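Local coordinates for ALDH21) (Physcomitrella patens subsp. patens, PDB 5MZ5), which oxidises succinic semialdehyde with NADP(+) as the coenzyme, as a member of the aldehyde dehydrogenase family, and may also act on glyceraldehyde 3-phosphate, at residues N60-D65 / M349-E354; G127-D132 / E355-G360; A202-C207 / Y496-M501; V282-G287 / S487-E492; E377-G382 / T399-V404. One frame throughout, in Å; residues are numbered along the deposited sequence.

Contact 1: N60-D65 / M349-E354; sequences NKYTND and MGNPFE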
# COMPACT_ATOMS: atom_id res chain seq x y z
N ASN A 60 11.46 -7.93 -45.68
CA ASN A 60 11.86 -6.56 -45.41
C ASN A 60 10.61 -5.79 -45.86
O ASN A 60 10.16 -5.95 -46.99
CB ASN A 60 13.10 -6.21 -46.25
CG ASN A 60 13.60 -4.79 -46.11
OD1 ASN A 60 12.83 -3.82 -46.12
ND2 ASN A 60 14.90 -4.65 -46.06
N LYS A 61 9.99 -5.05 -44.94
CA LYS A 61 8.72 -4.37 -45.23
C LYS A 61 8.85 -3.17 -46.17
O LYS A 61 7.83 -2.70 -46.71
CB LYS A 61 7.96 -4.01 -43.93
CG LYS A 61 7.60 -5.24 -43.09
CD LYS A 61 6.85 -6.36 -43.86
CE LYS A 61 6.47 -7.54 -42.98
NZ LYS A 61 7.67 -8.25 -42.41
N TYR A 62 10.09 -2.73 -46.43
CA TYR A 62 10.35 -1.65 -47.38
C TYR A 62 10.63 -2.20 -48.79
O TYR A 62 9.98 -1.76 -49.74
CB TYR A 62 11.53 -0.76 -46.92
CG TYR A 62 11.85 0.34 -47.92
CD1 TYR A 62 10.90 1.29 -48.28
CD2 TYR A 62 13.12 0.44 -48.49
CE1 TYR A 62 11.19 2.30 -49.20
CE2 TYR A 62 13.43 1.46 -49.40
CZ TYR A 62 12.46 2.39 -49.74
OH TYR A 62 12.74 3.41 -50.63
N THR A 63 11.60 -3.13 -48.92
CA THR A 63 12.04 -3.70 -50.20
C THR A 63 11.21 -4.88 -50.68
O THR A 63 11.26 -5.19 -51.87
CB THR A 63 13.54 -4.09 -50.13
OG1 THR A 63 13.70 -5.25 -49.29
CG2 THR A 63 14.44 -2.96 -49.65
N ASN A 64 10.52 -5.58 -49.75
CA ASN A 64 9.72 -6.80 -49.97
C ASN A 64 10.61 -8.05 -50.17
O ASN A 64 10.08 -9.14 -50.42
CB ASN A 64 8.69 -6.66 -51.08
CG ASN A 64 7.66 -5.62 -50.78
OD1 ASN A 64 7.13 -5.55 -49.67
ND2 ASN A 64 7.37 -4.78 -51.76
N ASP A 65 11.94 -7.92 -49.96
CA ASP A 65 12.89 -9.03 -50.05
C ASP A 65 12.70 -9.95 -48.86
O ASP A 65 12.46 -9.48 -47.73
CB ASP A 65 14.35 -8.51 -49.96
CG ASP A 65 14.90 -7.76 -51.16
OD1 ASP A 65 14.66 -8.20 -52.30
OD2 ASP A 65 15.66 -6.79 -50.95
N MET A 349 8.41 10.93 -45.67
CA MET A 349 7.90 9.60 -45.94
C MET A 349 8.88 8.92 -46.90
O MET A 349 9.26 9.49 -47.92
CB MET A 349 6.50 9.68 -46.57
CG MET A 349 5.81 8.34 -46.66
SD MET A 349 4.16 8.39 -47.40
CE MET A 349 4.57 8.60 -49.11
N GLY A 350 9.31 7.72 -46.54
CA GLY A 350 10.23 6.96 -47.38
C GLY A 350 10.86 5.77 -46.71
O GLY A 350 10.27 5.15 -45.83
N ASN A 351 12.08 5.46 -47.15
CA ASN A 351 12.92 4.37 -46.68
C ASN A 351 13.07 4.43 -45.14
O ASN A 351 13.70 5.36 -44.63
CB ASN A 351 14.29 4.42 -47.38
CG ASN A 351 15.24 3.30 -47.03
OD1 ASN A 351 14.98 2.47 -46.15
ND2 ASN A 351 16.36 3.26 -47.73
N PRO A 352 12.51 3.44 -44.39
CA PRO A 352 12.58 3.50 -42.92
C PRO A 352 14.00 3.38 -42.37
O PRO A 352 14.23 3.75 -41.22
CB PRO A 352 11.65 2.35 -42.48
CG PRO A 352 11.70 1.39 -43.62
CD PRO A 352 11.73 2.26 -44.84
N PHE A 353 14.97 2.92 -43.20
CA PHE A 353 16.38 2.82 -42.82
C PHE A 353 17.10 4.18 -42.84
O PHE A 353 18.20 4.29 -42.29
CB PHE A 353 17.11 1.78 -43.66
CG PHE A 353 16.66 0.37 -43.37
CD1 PHE A 353 17.17 -0.34 -42.29
CD2 PHE A 353 15.71 -0.26 -44.19
CE1 PHE A 353 16.75 -1.65 -42.02
CE2 PHE A 353 15.29 -1.57 -43.93
CZ PHE A 353 15.83 -2.26 -42.85
N GLU A 354 16.47 5.22 -43.45
CA GLU A 354 17.02 6.58 -43.47
C GLU A 354 16.80 7.19 -42.10
O GLU A 354 15.74 7.00 -41.51
CB GLU A 354 16.35 7.48 -44.54
CG GLU A 354 16.48 7.03 -45.99
CD GLU A 354 17.83 7.11 -46.67
OE1 GLU A 354 18.81 7.57 -46.05
OE2 GLU A 354 17.90 6.69 -47.85

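Contact 2: G127-D132 / E355-G360; sequences GKPIKD and EDTYLG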
# COMPACT_ATOMS: atom_id res chain seq x y z
N GLY A 127 8.97 -2.39 -40.70
CA GLY A 127 8.86 -1.24 -41.59
C GLY A 127 8.85 0.09 -40.85
O GLY A 127 8.66 1.13 -41.47
N LYS A 128 9.03 0.08 -39.51
CA LYS A 128 9.03 1.33 -38.75
C LYS A 128 10.35 2.07 -38.93
O LYS A 128 11.40 1.43 -39.01
CB LYS A 128 8.64 1.13 -37.26
CG LYS A 128 9.74 0.54 -36.34
CD LYS A 128 9.27 0.38 -34.90
CE LYS A 128 8.08 -0.56 -34.77
NZ LYS A 128 7.19 -0.14 -33.65
N PRO A 129 10.34 3.42 -39.03
CA PRO A 129 11.60 4.16 -39.19
C PRO A 129 12.63 3.82 -38.11
O PRO A 129 12.25 3.56 -36.97
CB PRO A 129 11.15 5.62 -39.14
CG PRO A 129 9.74 5.57 -39.63
CD PRO A 129 9.18 4.34 -39.00
N ILE A 130 13.93 3.80 -38.47
CA ILE A 130 15.05 3.45 -37.57
C ILE A 130 15.05 4.26 -36.26
O ILE A 130 15.36 3.70 -35.21
CB ILE A 130 16.43 3.46 -38.29
CG1 ILE A 130 17.55 2.80 -37.41
CG2 ILE A 130 16.84 4.86 -38.79
CD1 ILE A 130 17.37 1.30 -37.06
N LYS A 131 14.66 5.55 -36.31
CA LYS A 131 14.58 6.39 -35.10
C LYS A 131 13.52 5.82 -34.15
O LYS A 131 13.77 5.74 -32.95
CB LYS A 131 14.26 7.86 -35.48
CG LYS A 131 15.34 8.90 -35.16
CD LYS A 131 16.72 8.66 -35.78
CE LYS A 131 17.46 9.95 -36.06
NZ LYS A 131 18.93 9.81 -35.95
N ASP A 132 12.35 5.39 -34.70
CA ASP A 132 11.27 4.77 -33.90
C ASP A 132 11.67 3.40 -33.38
O ASP A 132 11.34 3.07 -32.24
CB ASP A 132 9.96 4.67 -34.71
CG ASP A 132 9.36 6.00 -35.13
OD1 ASP A 132 9.67 7.03 -34.47
OD2 ASP A 132 8.54 6.01 -36.08
N GLU A 355 17.82 7.89 -41.58
CA GLU A 355 17.81 8.55 -40.29
C GLU A 355 16.76 9.65 -40.20
O GLU A 355 16.21 9.84 -39.12
CB GLU A 355 19.19 9.11 -39.97
CG GLU A 355 20.30 8.06 -39.87
CD GLU A 355 20.16 7.06 -38.73
OE1 GLU A 355 19.63 7.44 -37.67
OE2 GLU A 355 20.61 5.90 -38.89
N ASP A 356 16.47 10.37 -41.31
CA ASP A 356 15.50 11.47 -41.28
C ASP A 356 14.06 11.06 -41.71
O ASP A 356 13.19 11.93 -41.76
CB ASP A 356 16.02 12.67 -42.09
CG ASP A 356 16.29 12.39 -43.56
OD1 ASP A 356 16.21 11.20 -43.97
OD2 ASP A 356 16.64 13.34 -44.29
N THR A 357 13.80 9.75 -41.97
CA THR A 357 12.45 9.27 -42.31
C THR A 357 11.57 9.33 -41.06
O THR A 357 11.95 8.80 -40.00
CB THR A 357 12.46 7.86 -42.93
OG1 THR A 357 13.10 7.93 -44.19
CG2 THR A 357 11.04 7.30 -43.16
N TYR A 358 10.41 9.99 -41.20
CA TYR A 358 9.43 10.10 -40.13
C TYR A 358 8.38 9.01 -40.31
O TYR A 358 7.96 8.41 -39.34
CB TYR A 358 8.76 11.47 -40.15
CG TYR A 358 7.92 11.72 -38.91
CD1 TYR A 358 6.58 11.32 -38.86
CD2 TYR A 358 8.47 12.29 -37.76
CE1 TYR A 358 5.82 11.48 -37.71
CE2 TYR A 358 7.71 12.48 -36.61
CZ TYR A 358 6.38 12.07 -36.59
OH TYR A 358 5.62 12.24 -35.45
N LEU A 359 7.95 8.77 -41.56
CA LEU A 359 6.89 7.84 -41.91
C LEU A 359 7.38 6.75 -42.86
O LEU A 359 7.76 7.03 -43.99
CB LEU A 359 5.68 8.64 -42.49
CG LEU A 359 4.49 7.86 -43.08
CD1 LEU A 359 3.79 7.02 -42.03
CD2 LEU A 359 3.47 8.80 -43.67
N GLY A 360 7.34 5.51 -42.37
CA GLY A 360 7.70 4.34 -43.16
C GLY A 360 6.49 3.75 -43.88
O GLY A 360 5.40 4.35 -43.88
O HOH W 1 14.32 7.21 -38.88

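Contact 3: A202-C207 / Y496-M501; sequences AIAVGC and YAMDDM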
# COMPACT_ATOMS: atom_id res chain seq x y z
N ALA A 202 6.17 -12.19 -16.69
CA ALA A 202 6.13 -13.65 -16.49
C ALA A 202 7.39 -14.14 -15.76
O ALA A 202 7.29 -14.93 -14.82
CB ALA A 202 5.97 -14.37 -17.81
N ILE A 203 8.55 -13.64 -16.17
CA ILE A 203 9.84 -13.95 -15.54
C ILE A 203 9.92 -13.29 -14.13
O ILE A 203 10.33 -13.95 -13.19
CB ILE A 203 11.03 -13.56 -16.46
CG1 ILE A 203 11.02 -14.40 -17.75
CG2 ILE A 203 12.38 -13.69 -15.71
CD1 ILE A 203 11.89 -13.87 -18.91
N ALA A 204 9.45 -12.03 -13.98
CA ALA A 204 9.46 -11.31 -12.70
C ALA A 204 8.64 -12.03 -11.61
O ALA A 204 8.99 -11.96 -10.43
CB ALA A 204 8.94 -9.88 -12.90
N VAL A 205 7.59 -12.74 -12.03
CA VAL A 205 6.68 -13.49 -11.18
C VAL A 205 7.13 -14.96 -10.98
O VAL A 205 6.99 -15.50 -9.89
CB VAL A 205 5.25 -13.36 -11.74
CG1 VAL A 205 4.35 -14.53 -11.36
CG2 VAL A 205 4.63 -12.03 -11.30
N GLY A 206 7.68 -15.58 -12.02
CA GLY A 206 8.10 -16.97 -11.99
C GLY A 206 7.09 -17.89 -12.65
O GLY A 206 6.82 -18.98 -12.14
N CYS A 207 6.54 -17.46 -13.80
CA CYS A 207 5.60 -18.23 -14.63
C CYS A 207 6.32 -18.76 -15.86
O CYS A 207 6.85 -17.94 -16.61
CB CYS A 207 4.42 -17.36 -15.08
SG CYS A 207 3.14 -17.11 -13.84
N TYR A 496 1.25 -4.12 -13.13
CA TYR A 496 -0.16 -4.49 -13.38
C TYR A 496 -0.26 -5.81 -14.14
O TYR A 496 -1.11 -6.63 -13.80
CB TYR A 496 -0.91 -3.35 -14.10
CG TYR A 496 -0.70 -2.01 -13.43
CD1 TYR A 496 0.37 -1.19 -13.78
CD2 TYR A 496 -1.54 -1.58 -12.39
CE1 TYR A 496 0.60 0.02 -13.13
CE2 TYR A 496 -1.31 -0.38 -11.73
CZ TYR A 496 -0.26 0.43 -12.13
OH TYR A 496 -0.07 1.63 -11.49
N ALA A 497 0.62 -6.03 -15.16
CA ALA A 497 0.66 -7.31 -15.89
C ALA A 497 1.03 -8.43 -14.91
O ALA A 497 0.42 -9.50 -14.96
CB ALA A 497 1.65 -7.27 -17.04
N MET A 498 1.97 -8.15 -13.97
CA MET A 498 2.37 -9.11 -12.92
C MET A 498 1.20 -9.54 -12.05
O MET A 498 1.10 -10.72 -11.75
CB MET A 498 3.49 -8.55 -12.05
CG MET A 498 4.80 -8.52 -12.76
SD MET A 498 6.01 -7.54 -11.88
CE MET A 498 6.36 -8.69 -10.49
N ASP A 499 0.29 -8.61 -11.69
CA ASP A 499 -0.92 -8.91 -10.90
C ASP A 499 -1.77 -10.03 -11.51
O ASP A 499 -2.24 -10.91 -10.79
CB ASP A 499 -1.78 -7.65 -10.72
CG ASP A 499 -1.44 -6.85 -9.49
OD1 ASP A 499 -1.49 -7.43 -8.37
OD2 ASP A 499 -1.20 -5.63 -9.63
N ASP A 500 -1.95 -10.01 -12.85
CA ASP A 500 -2.73 -11.01 -13.58
C ASP A 500 -2.05 -12.38 -13.67
O ASP A 500 -2.73 -13.38 -13.90
CB ASP A 500 -3.12 -10.48 -14.97
CG ASP A 500 -4.05 -9.26 -14.89
OD1 ASP A 500 -5.02 -9.31 -14.10
OD2 ASP A 500 -3.77 -8.26 -15.54
N MET A 501 -0.72 -12.43 -13.47
CA MET A 501 0.07 -13.66 -13.46
C MET A 501 0.28 -14.19 -12.03
O MET A 501 1.07 -15.12 -11.80
CB MET A 501 1.41 -13.42 -14.16
CG MET A 501 1.25 -13.25 -15.63
SD MET A 501 2.72 -12.64 -16.44
CE MET A 501 2.03 -12.18 -18.04

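Contact 4: V282-G287 / S487-E492; sequences VVMELG and SGIQRE. With EDO (1,2-ethanediol), chain I.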
# COMPACT_ATOMS: atom_id res chain seq x y z
N VAL A 282 -8.07 -14.59 -18.83
CA VAL A 282 -7.78 -13.93 -20.09
C VAL A 282 -7.49 -12.46 -19.85
O VAL A 282 -8.23 -11.81 -19.11
CB VAL A 282 -8.94 -14.12 -21.12
CG1 VAL A 282 -8.57 -13.53 -22.47
CG2 VAL A 282 -9.32 -15.59 -21.27
N VAL A 283 -6.41 -11.95 -20.47
CA VAL A 283 -5.96 -10.56 -20.48
C VAL A 283 -5.96 -10.19 -21.96
O VAL A 283 -5.49 -10.99 -22.77
CB VAL A 283 -4.53 -10.41 -19.87
CG1 VAL A 283 -3.85 -9.10 -20.30
CG2 VAL A 283 -4.57 -10.53 -18.36
N MET A 284 -6.49 -9.00 -22.29
CA MET A 284 -6.61 -8.55 -23.68
C MET A 284 -6.19 -7.09 -23.85
O MET A 284 -6.75 -6.20 -23.21
CB MET A 284 -8.07 -8.69 -24.17
CG MET A 284 -8.55 -10.09 -24.24
SD MET A 284 -8.31 -10.70 -25.89
CE MET A 284 -8.06 -12.42 -25.59
N GLU A 285 -5.28 -6.85 -24.78
CA GLU A 285 -4.85 -5.50 -25.16
C GLU A 285 -5.23 -5.37 -26.62
O GLU A 285 -4.61 -6.00 -27.48
CB GLU A 285 -3.34 -5.30 -24.94
CG GLU A 285 -2.93 -5.30 -23.49
CD GLU A 285 -3.39 -4.10 -22.66
OE1 GLU A 285 -3.46 -4.25 -21.42
OE2 GLU A 285 -3.69 -3.04 -23.25
N LEU A 286 -6.33 -4.67 -26.88
CA LEU A 286 -6.85 -4.56 -28.25
C LEU A 286 -6.74 -3.14 -28.77
O LEU A 286 -6.05 -2.33 -28.14
CB LEU A 286 -8.28 -5.17 -28.36
CG LEU A 286 -8.48 -6.49 -27.57
CD1 LEU A 286 -9.92 -6.84 -27.48
CD2 LEU A 286 -7.64 -7.65 -28.15
N GLY A 287 -7.37 -2.86 -29.89
CA GLY A 287 -7.27 -1.55 -30.54
C GLY A 287 -7.94 -0.37 -29.87
O GLY A 287 -8.49 -0.48 -28.77
N SER A 487 -11.67 -2.03 -26.35
CA SER A 487 -10.21 -1.91 -26.25
C SER A 487 -9.55 -3.02 -25.41
O SER A 487 -8.34 -3.18 -25.45
CB SER A 487 -9.81 -0.52 -25.78
OG SER A 487 -10.15 0.38 -26.82
N GLY A 488 -10.35 -3.83 -24.73
CA GLY A 488 -9.86 -5.00 -24.00
C GLY A 488 -10.31 -5.11 -22.56
O GLY A 488 -11.29 -4.49 -22.16
N ILE A 489 -9.59 -5.95 -21.81
CA ILE A 489 -9.79 -6.20 -20.38
C ILE A 489 -8.44 -6.30 -19.68
O ILE A 489 -7.50 -6.91 -20.21
CB ILE A 489 -10.73 -7.40 -20.04
CG1 ILE A 489 -10.34 -8.69 -20.79
CG2 ILE A 489 -12.22 -7.06 -20.27
CD1 ILE A 489 -10.68 -9.92 -20.01
N GLN A 490 -8.36 -5.73 -18.45
CA GLN A 490 -7.17 -5.69 -17.58
C GLN A 490 -6.11 -4.70 -18.07
O GLN A 490 -6.33 -3.94 -19.02
CB GLN A 490 -6.57 -7.08 -17.30
CG GLN A 490 -7.58 -8.20 -16.97
CD GLN A 490 -8.47 -7.92 -15.77
OE1 GLN A 490 -9.62 -8.37 -15.72
NE2 GLN A 490 -7.96 -7.21 -14.77
N ARG A 491 -4.99 -4.66 -17.37
CA ARG A 491 -3.93 -3.71 -17.66
C ARG A 491 -2.57 -4.36 -17.78
O ARG A 491 -2.24 -5.29 -17.04
CB ARG A 491 -3.85 -2.62 -16.55
CG ARG A 491 -5.10 -1.79 -16.32
CD ARG A 491 -5.39 -0.84 -17.48
NE ARG A 491 -6.61 -0.09 -17.24
CZ ARG A 491 -7.82 -0.52 -17.56
NH1 ARG A 491 -7.97 -1.69 -18.18
NH2 ARG A 491 -8.89 0.21 -17.28
N GLU A 492 -1.78 -3.80 -18.68
CA GLU A 492 -0.37 -4.07 -18.85
C GLU A 492 0.36 -2.86 -18.26
O GLU A 492 -0.27 -1.98 -17.67
CB GLU A 492 0.02 -4.47 -20.27
CG GLU A 492 -0.42 -5.90 -20.57
CD GLU A 492 0.14 -6.58 -21.81
OE1 GLU A 492 -0.16 -7.78 -21.99
OE2 GLU A 492 0.92 -5.96 -22.57
C1 EDO I . -11.55 -13.92 -17.54
O1 EDO I . -10.38 -13.89 -16.73
C2 EDO I . -12.74 -13.21 -16.83
O2 EDO I . -12.68 -11.78 -16.93
O HOH W 2 -7.14 -3.62 -21.67

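Contact 5: E377-G382 / T399-V404; sequences EAVAKG and TVIEDV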
# COMPACT_ATOMS: atom_id res chain seq x y z
N GLU A 377 -13.91 6.65 -49.00
CA GLU A 377 -15.25 6.52 -48.45
C GLU A 377 -15.61 7.73 -47.56
O GLU A 377 -16.72 8.25 -47.66
CB GLU A 377 -15.40 5.20 -47.69
CG GLU A 377 -16.79 4.92 -47.16
CD GLU A 377 -16.86 4.20 -45.82
OE1 GLU A 377 -15.87 3.53 -45.45
OE2 GLU A 377 -17.91 4.30 -45.15
N ALA A 378 -14.65 8.19 -46.72
CA ALA A 378 -14.82 9.35 -45.82
C ALA A 378 -15.11 10.62 -46.62
O ALA A 378 -16.03 11.36 -46.25
CB ALA A 378 -13.59 9.53 -44.95
N VAL A 379 -14.37 10.84 -47.74
CA VAL A 379 -14.55 11.99 -48.61
C VAL A 379 -15.89 11.88 -49.39
O VAL A 379 -16.58 12.89 -49.55
CB VAL A 379 -13.33 12.33 -49.52
CG1 VAL A 379 -12.01 12.40 -48.73
CG2 VAL A 379 -13.21 11.43 -50.73
N ALA A 380 -16.28 10.64 -49.81
CA ALA A 380 -17.54 10.37 -50.53
C ALA A 380 -18.77 10.67 -49.65
O ALA A 380 -19.80 11.13 -50.15
CB ALA A 380 -17.58 8.91 -51.01
N LYS A 381 -18.64 10.44 -48.34
CA LYS A 381 -19.67 10.66 -47.34
C LYS A 381 -19.75 12.13 -46.83
O LYS A 381 -20.57 12.43 -45.96
CB LYS A 381 -19.51 9.67 -46.18
CG LYS A 381 -20.03 8.28 -46.52
CD LYS A 381 -20.07 7.39 -45.29
CE LYS A 381 -20.96 6.19 -45.49
NZ LYS A 381 -20.34 5.17 -46.39
N GLY A 382 -18.93 13.02 -47.40
CA GLY A 382 -18.93 14.43 -47.02
C GLY A 382 -17.68 14.99 -46.35
O GLY A 382 -17.61 16.21 -46.13
N THR A 399 -2.43 11.85 -43.80
CA THR A 399 -3.72 12.40 -44.19
C THR A 399 -4.45 13.08 -43.05
O THR A 399 -4.40 12.61 -41.92
CB THR A 399 -4.57 11.24 -44.77
OG1 THR A 399 -3.83 10.53 -45.76
CG2 THR A 399 -5.90 11.69 -45.34
N VAL A 400 -5.17 14.17 -43.38
CA VAL A 400 -6.06 14.93 -42.49
C VAL A 400 -7.38 15.15 -43.22
O VAL A 400 -7.40 15.67 -44.32
CB VAL A 400 -5.47 16.26 -41.93
CG1 VAL A 400 -6.41 16.87 -40.88
CG2 VAL A 400 -4.08 16.05 -41.33
N ILE A 401 -8.48 14.71 -42.61
CA ILE A 401 -9.83 14.85 -43.17
C ILE A 401 -10.71 15.57 -42.15
O ILE A 401 -10.75 15.19 -40.98
CB ILE A 401 -10.48 13.53 -43.68
CG1 ILE A 401 -9.44 12.47 -44.13
CG2 ILE A 401 -11.52 13.83 -44.78
CD1 ILE A 401 -9.98 11.04 -44.34
N GLU A 402 -11.41 16.58 -42.62
CA GLU A 402 -12.29 17.43 -41.83
C GLU A 402 -13.77 17.01 -41.98
O GLU A 402 -14.20 16.67 -43.07
CB GLU A 402 -12.07 18.88 -42.29
CG GLU A 402 -12.96 19.94 -41.66
CD GLU A 402 -12.61 21.31 -42.22
OE1 GLU A 402 -13.07 21.64 -43.33
OE2 GLU A 402 -11.79 22.00 -41.58
N ASP A 403 -14.51 17.03 -40.85
CA ASP A 403 -15.95 16.74 -40.74
C ASP A 403 -16.40 15.41 -41.38
O ASP A 403 -17.36 15.37 -42.16
CB ASP A 403 -16.78 17.94 -41.27
CG ASP A 403 -16.52 19.24 -40.52
OD1 ASP A 403 -16.18 19.18 -39.31
OD2 ASP A 403 -16.64 20.32 -41.15
N VAL A 404 -15.72 14.32 -41.01
CA VAL A 404 -16.08 12.98 -41.47
C VAL A 404 -17.33 12.53 -40.67
O VAL A 404 -17.29 12.57 -39.43
CB VAL A 404 -14.90 11.99 -41.36
CG1 VAL A 404 -15.34 10.56 -41.63
CG2 VAL A 404 -13.77 12.39 -42.31

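Contact 1: N60-D65 / M349-E354
Tyr62 lays its ring almost flat against the side-chain amide of Asn351, the two planes only 10° apart, although the side chains themselves cross at about a right angle. The amide lies over the CD2-CE2 side of the ring, with CG of Asn351 3.5 Å from CE2 of Tyr62. Over the same ring CA of Asn351 makes a CH-pi contact, 3.8 Å from the centroid. Pro352 approaches obliquely, its CD 3.6 Å from CG of Tyr62. The amide is held by its own backbone: OD1 of Asn351 accepts from N of Phe353 at 3.0 Å in an Asx turn. Asn60 and Phe353 meet tip to tip, ND2 of Asn60 lying 3.8 Å from CE2 of Phe353, while OD1 of Asn60 takes the N-H groups of both Tyr62 and Thr63. An alanine in place of Tyr62 would probably open a gap over Asn351 and Pro352 and deprive the amide of its stacking partner. The contact joins the connection between strands 55-59 and 66-71 to the loop before helix 365-380; helix 115-126 packs on Pro352 and Phe353, and Phe395 of strand 395-402 on Tyr62.

Contact 2: G127-D132 / E355-G360
Pro129 packs CB and CG of its ring against the backbone of 357-360. Its CB lies 3.4 Å from O of Thr357, and its CG is equally near O of Tyr358 and 3.6 Å from N of Gly360, so two neighbouring ring atoms touch three atoms of the opposing backbone. Gly360 suits this place, since a side chain there would run into O of Gly127. At the other end of the contact the side chains of Lys131 and Glu355 cross at about a right angle in a salt bridge, NZ of Lys131 standing 3.0 Å from OE1 of Glu355 on the anti lone pair of that oxygen. The bend at chi2 (-65°) puts CD of Glu355 4.0 Å from CG2 of Ile130. Pro129 is the N-cap residue of helix 130-151, and the loop 355-360 therefore runs across the start of that helix. Here a water accepts from N of Lys131 at 3.1 Å and can donate to O of Thr357, a possible bridge from the helix's first turn to the loop. Farther out, Arg134 forms a second salt bridge to OE1 of Glu355, giving OE1 two cationic partners. OG1 of Thr357 is hydrogen-bonded to O of Asn351, and Ile130 is covered by helix 115-126. CB of Tyr358 points away from 127-132, and its side chain is about 4 Å from that of Tyr314, a residue of the succinate site.

Contact 3: A202-C207 / Y496-M501
Val205 and Met498 slide past each other in opposite directions, the valine's CG2 methyl fitting against the bent thioether chain. CG2 of Val205 lies 3.7 Å from CB of Met498 and nearly as close to its CG and CE. The turn at chi3 (73°) swings CE of Met498 back toward the first helix, where it fits between CB of Ala204, at 3.7 Å, and CG2 of Val205. Met501 supplies the second bump. Its chain is extended beyond CG and lays SD over the backbone of Ala202, 3.5 Å from N and a little farther from CB of that residue. The other valine methyl, CG1, sits 3.4 Å from O of Met501, and SG of Cys207 is 3.5 Å from the same oxygen, with CB of Met501 beside it. An alanine in place of Val205 would probably open a gap beside Met498 and O of Met501 and leave the end of Met498 freer to turn. Both segments lie at the C-terminal part of a helix. Helix 193-205 closes in a Schellman motif, with Gly206 as C-prime and N of Cys207 bonded to O of Ala202. Around this helix-end packing, Pro201 touches both methionines, helices 97-113 and 130-151 cover Ala204, and the backbone of Met501, just before strand 502-510, is hydrogen-bonded to that of Ile179.

Contact 4: V282-G287 / S487-E492
Met284 and Ile489 form an antiparallel hydrogen-bonded pair, N of Met284 giving a nearly straight bond (172°) to O of Ile489, while Glu285 and Gly488 follow as a non-hydrogen-bonded pair. The pairing runs on past the strand, with N of Leu286 bonded to O of Ser487 at 2.9 Å and OG of Ser487 to O of Gly287 at 2.7 Å, in the plane of that carbonyl. A side chain on Gly488 (phi 129°) would press on the preceding carbonyl O and collide with O of Met284. The side chains of Met284 and Ile489 lie side by side and point the same way, CB of Met284 4.1 Å from CG1 of Ile489. CD1 of Ile489 reaches back to O of Val282 at 3.2 Å. On the opposite face Glu285, the predicted active-site residue that also belongs to the NADP(+) site, crosses Glu492 obliquely, its CG, anti to the carbonyl carbon (chi1 -68°), 3.7 Å from CD of Glu492. The Glu492 carboxylate is paired with Lys198. A water donates to O of both Met284 and Gln490. Within the chain, strand 488-489 is an outermost strand of the Rossmann-type sheet, antiparallel to 281-285, whose other side is bonded to strand 260-264. Helix 267-276 covers Leu286 and Ile489 through Trp271, and NH2 of Arg491 is bonded to O of Thr504 and salt-bridged to Glu503, both of the second subunit.

Contact 5: E377-G382 / T399-V404
Ala378 and Val379, near the C-terminal end of helix 365-380, rest on Ile401 of strand 395-402 and Val404 just after it. This is helix-on-sheet packing in an alpha/beta domain, away from the substrate and coenzyme sites, and it joins a helix to the strand that follows it after the short strands 384-387 and 391-392. Along the second segment, Thr399 and Val400 bring the strand in: the backbone of Thr399 is bonded to the parallel strand 419-425, and that of Val400 to strand 384-387. Ile401 is the first residue to meet the helix. Its CG2 stands anti to the backbone N and comes 4.2 Å from CG1 of Val379, while CD1 lies 4.0 Å from CB of Ala378. CB of Glu402 points away from the helix, and its carboxylate forms a salt bridge with Lys337 of helix 333-345. At Asp403 the chain turns with positive phi (52°) and comes near Gly382. That glycine ends the helix in a Schellman motif, its own N bonded to O of Val379 at 3.2 Å. NZ of Lys381, just before it, forms a salt bridge with OE2 of Glu377, one turn earlier. Val404 then returns to the interface with O bonded to the hydroxyl of Tyr423, and both its methyls touch the alanine, CG1 and CG2 each 3.9 Å from CB of Ala378.

Overall arrangement
From the N terminus, the connection at 60-65 waits for 349-354, and contact 1 closes across 283 residues. Contact 2 opens at 127-132 and closes immediately afterwards at 355-360, so the two cross and touch; they tie the N-terminal sheet and the start of helix 130-151 to one loop before helix 365-380. Contact 3 opens at 202-207 and closes last, at 496-501, crossing both. Within its span lies contact 4, which also crosses contacts 1 and 2, adds strand 488-489 to the Rossmann-type sheet and touches contact 3 through Asp500. Contact 5 joins helix 365-380 to strand 395-402; it falls within contact 4 and follows contacts 1 and 2 in series, its centre about 44 Å from that of contact 3.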